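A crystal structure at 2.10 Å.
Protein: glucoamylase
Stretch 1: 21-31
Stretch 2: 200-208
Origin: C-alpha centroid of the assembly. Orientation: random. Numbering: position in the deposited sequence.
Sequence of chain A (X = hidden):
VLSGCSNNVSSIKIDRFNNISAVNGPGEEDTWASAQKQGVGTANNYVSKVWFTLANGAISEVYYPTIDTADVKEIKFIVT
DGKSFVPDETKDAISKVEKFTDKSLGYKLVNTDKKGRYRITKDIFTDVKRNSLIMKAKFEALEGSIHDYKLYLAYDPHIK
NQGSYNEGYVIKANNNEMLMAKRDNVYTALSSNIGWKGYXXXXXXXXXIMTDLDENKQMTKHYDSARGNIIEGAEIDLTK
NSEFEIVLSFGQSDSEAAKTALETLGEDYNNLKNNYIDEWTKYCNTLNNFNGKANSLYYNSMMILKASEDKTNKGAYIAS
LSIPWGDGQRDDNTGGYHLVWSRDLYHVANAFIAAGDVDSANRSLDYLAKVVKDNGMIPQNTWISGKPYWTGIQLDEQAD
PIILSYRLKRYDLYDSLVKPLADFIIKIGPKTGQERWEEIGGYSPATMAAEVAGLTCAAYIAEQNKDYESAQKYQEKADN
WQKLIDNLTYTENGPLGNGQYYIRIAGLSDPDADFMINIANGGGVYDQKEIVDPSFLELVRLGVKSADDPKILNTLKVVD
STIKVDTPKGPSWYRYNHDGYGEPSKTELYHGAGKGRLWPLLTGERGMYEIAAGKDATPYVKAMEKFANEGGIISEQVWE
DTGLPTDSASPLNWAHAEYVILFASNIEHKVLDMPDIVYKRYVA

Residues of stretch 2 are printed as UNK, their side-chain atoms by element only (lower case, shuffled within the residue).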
# COMPACT_ATOMS: atom_id res chain seq x y z
N SER A 21 23.48 15.04 27.99
CA SER A 21 22.10 14.68 27.68
C SER A 21 21.34 15.88 27.15
O SER A 21 21.60 17.02 27.56
CB SER A 21 21.40 14.12 28.92
OG SER A 21 22.07 12.98 29.40
N ALA A 22 20.40 15.64 26.25
CA ALA A 22 19.58 16.71 25.68
C ALA A 22 18.74 17.30 26.81
O ALA A 22 18.46 16.62 27.80
CB ALA A 22 18.69 16.15 24.58
N VAL A 23 18.33 18.55 26.66
CA VAL A 23 17.54 19.22 27.68
C VAL A 23 16.16 19.68 27.20
O VAL A 23 15.93 19.83 26.00
CB VAL A 23 18.28 20.45 28.24
CG1 VAL A 23 19.56 20.01 28.94
CG2 VAL A 23 18.61 21.40 27.10
N ASN A 24 15.27 19.90 28.16
CA ASN A 24 13.91 20.37 27.88
C ASN A 24 13.10 19.44 26.98
O ASN A 24 12.47 19.89 26.02
CB ASN A 24 13.96 21.77 27.25
CG ASN A 24 14.73 22.76 28.09
OD1 ASN A 24 14.44 22.95 29.28
ND2 ASN A 24 15.73 23.40 27.49
N GLY A 25 13.12 18.15 27.30
CA GLY A 25 12.36 17.20 26.52
C GLY A 25 10.90 17.24 26.94
O GLY A 25 10.50 18.12 27.70
N PRO A 26 10.07 16.29 26.47
CA PRO A 26 10.43 15.19 25.57
C PRO A 26 10.29 15.59 24.10
O PRO A 26 10.41 14.76 23.20
CB PRO A 26 9.43 14.12 25.96
CG PRO A 26 8.18 14.93 26.16
CD PRO A 26 8.69 16.13 26.96
N GLY A 27 10.04 16.87 23.86
CA GLY A 27 9.88 17.35 22.51
C GLY A 27 8.41 17.37 22.11
O GLY A 27 7.57 16.77 22.78
N GLU A 28 8.12 18.05 21.01
CA GLU A 28 6.76 18.16 20.51
C GLU A 28 6.35 16.90 19.74
O GLU A 28 7.21 16.12 19.32
CB GLU A 28 6.65 19.39 19.61
CG GLU A 28 5.24 19.83 19.33
CD GLU A 28 5.20 21.16 18.60
OE1 GLU A 28 5.84 22.12 19.09
OE2 GLU A 28 4.54 21.24 17.54
N GLU A 29 5.05 16.71 19.55
CA GLU A 29 4.49 15.56 18.88
C GLU A 29 4.71 15.75 17.37
O GLU A 29 4.99 16.84 16.89
CB GLU A 29 3.00 15.44 19.16
CG GLU A 29 2.66 15.00 20.58
CD GLU A 29 1.16 14.90 20.83
OE1 GLU A 29 0.76 14.50 21.94
OE2 GLU A 29 0.40 15.21 19.89
N ASP A 30 4.74 14.61 16.79
CA ASP A 30 5.18 14.46 15.38
C ASP A 30 4.04 13.77 14.64
O ASP A 30 2.99 13.42 15.23
CB ASP A 30 6.49 13.70 15.39
CG ASP A 30 7.39 13.77 14.21
OD1 ASP A 30 7.30 14.57 13.27
OD2 ASP A 30 8.40 12.99 14.24
N THR A 31 4.28 13.43 13.41
CA THR A 31 3.34 12.95 12.44
C THR A 31 4.04 12.00 11.50
O THR A 31 5.28 12.13 11.34
CB THR A 31 2.73 14.16 11.69
OG1 THR A 31 1.50 13.87 11.07
CG2 THR A 31 3.69 14.92 10.82
N UNK A 200 24.43 14.86 17.21
CA UNK A 200 23.58 15.44 18.25
C UNK A 200 22.18 14.83 18.23
O UNK A 200 21.54 14.75 17.18
o UNK A 200 22.71 17.54 19.11
c UNK A 200 23.47 16.96 18.06
N UNK A 201 21.72 14.41 19.40
CA UNK A 201 20.40 13.82 19.54
C UNK A 201 19.56 14.80 20.34
O UNK A 201 19.71 14.91 21.56
c UNK A 201 19.10 11.83 20.35
c UNK A 201 20.48 12.47 20.28
c UNK A 201 21.78 10.27 20.28
c UNK A 201 21.47 11.55 19.55
N UNK A 202 18.67 15.52 19.66
CA UNK A 202 17.84 16.49 20.33
C UNK A 202 16.35 16.22 20.26
O UNK A 202 15.91 15.26 19.62
N UNK A 203 15.57 17.06 20.93
CA UNK A 203 14.12 16.93 20.96
C UNK A 203 13.44 17.70 19.84
O UNK A 203 13.77 18.86 19.59
c UNK A 203 13.55 15.14 23.48
c UNK A 203 14.86 14.70 25.44
c UNK A 203 14.02 16.46 23.43
c UNK A 203 13.96 14.27 24.47
c UNK A 203 13.60 17.38 22.32
o UNK A 203 15.27 13.82 26.40
c UNK A 203 14.92 16.87 24.42
c UNK A 203 15.34 16.00 25.42
N UNK A 204 12.49 17.05 19.18
CA UNK A 204 11.76 17.64 18.06
C UNK A 204 11.16 19.01 18.37
O UNK A 204 10.40 19.16 19.33
c UNK A 204 8.48 17.16 16.41
c UNK A 204 8.42 18.05 14.18
c UNK A 204 9.80 18.06 14.14
c UNK A 204 7.75 17.60 15.31
o UNK A 204 7.71 18.49 13.08
c UNK A 204 10.52 17.62 15.25
c UNK A 204 9.87 17.16 16.40
c UNK A 204 10.66 16.68 17.60
N UNK A 205 11.51 19.99 17.55
CA UNK A 205 11.04 21.37 17.68
C UNK A 205 11.52 22.08 18.95
O UNK A 205 11.01 23.14 19.31
n UNK A 205 5.44 21.24 14.68
c UNK A 205 7.45 21.34 16.17
c UNK A 205 6.92 21.16 14.75
c UNK A 205 9.51 21.42 17.61
c UNK A 205 8.96 21.20 16.21
N UNK A 206 12.52 21.50 19.61
CA UNK A 206 13.07 22.10 20.82
C UNK A 206 14.54 22.42 20.59
O UNK A 206 14.92 23.59 20.48
c UNK A 206 12.94 21.15 22.03
c UNK A 206 13.48 21.83 23.28
c UNK A 206 11.49 20.75 22.22
N UNK A 207 15.37 21.38 20.52
CA UNK A 207 16.79 21.55 20.28
C UNK A 207 17.32 20.50 19.31
O UNK A 207 18.46 20.04 19.43
n UNK A 207 16.96 20.60 23.76
c UNK A 207 17.15 20.33 22.47
c UNK A 207 17.57 21.49 21.60
o UNK A 207 17.02 19.19 22.00
N UNK A 208 16.48 20.12 18.35
CA UNK A 208 16.86 19.14 17.34
C UNK A 208 17.76 19.81 16.31
O UNK A 208 17.85 21.04 16.25
c UNK A 208 15.61 18.58 16.66
c UNK A 208 14.69 19.67 16.14
o UNK A 208 14.31 19.60 14.96
o UNK A 208 14.34 20.58 16.92
O HOH W 1 18.04 13.67 27.54

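Position 200 lies in a strand and carries one carbon followed by one oxygen, with no contact to the first stretch: a serine. The small side chain of Ser200 places a hydroxyl in a buried site, where a hydrogen bond elsewhere in the structure satisfies it.

Position 201 has four carbons, forked at the first, with one arm two carbons long; its backbone O lies 3.4 Å from Ala22 CB. This is Ile201, whose apolar side chain suits a buried strand.

Position 202 has no side-chain atoms and is glycine. A CB on Gly202 would lie only 2.2 Å from the backbone O of position 207, so the tight local fold leaves no room for one.

At position 203, one carbon leads to a six-carbon ring bearing an oxygen. Gly25 CA sits over one ring face, 3.4 Å from the centroid, in a CH-pi contact, which suits the flat ring of tyrosine. The first stretch passes along one face and the edge of the Tyr203 ring. A CB on Gly25 would clash with the ring. Val23 O lies at the edge, and Ala22 CB packs 3.5 Å from Tyr203 CE2. Tyr203 OH donates to a water (3.0 Å to its O), which in turn donates to Ala22 O (3.0 Å).

Position 204 has the same atoms, with Asp30 OD1 over one ring face and Glu28 O and Glu29 O at the edge: again tyrosine. CA to CB of Tyr204 points sideways, so a long, flat side chain is what brings its end to these residues.

Position 205 shows four carbons in a row ending in nitrogen, that nitrogen 3.0 Å from Glu28 OE2: a lysine. The long, extended chain of Lys205 reaches this salt bridge at an exposed site.

At position 206 one carbon carries two more, one 3.5 Å from Asn24 O and the other 3.8 Å from Gly27 CA: valine. The two short apolar branches of Val206 fit beside this backbone.

Position 207 has two carbons, the second bearing oxygen and nitrogen, the nitrogen 2.6 Å from Val23 O: asparagine. Its amide serves two partners, as Asn207 ND2 donates to Val23 O and Asn207 OD1 accepts from Tyr203 N (2.8 Å).

Position 208 has two carbons, the second bearing two oxygens, and does not touch the first stretch. Asp208 is at an N-cap, where a carboxylate can accept from free backbone NH groups.

The contact centres on two tyrosines, resting mainly against backbone of the first stretch, with Ala22 CB and Asp30 OD1 adding side-chain contacts. Glu28 N to Tyr204 O (3.0 Å, nearly linear) and the asparagine amide anchor the irregular first stretch, and the salt bridge adds an exposed link.

Stretch 2, residues 200-208: SIGYYKVND
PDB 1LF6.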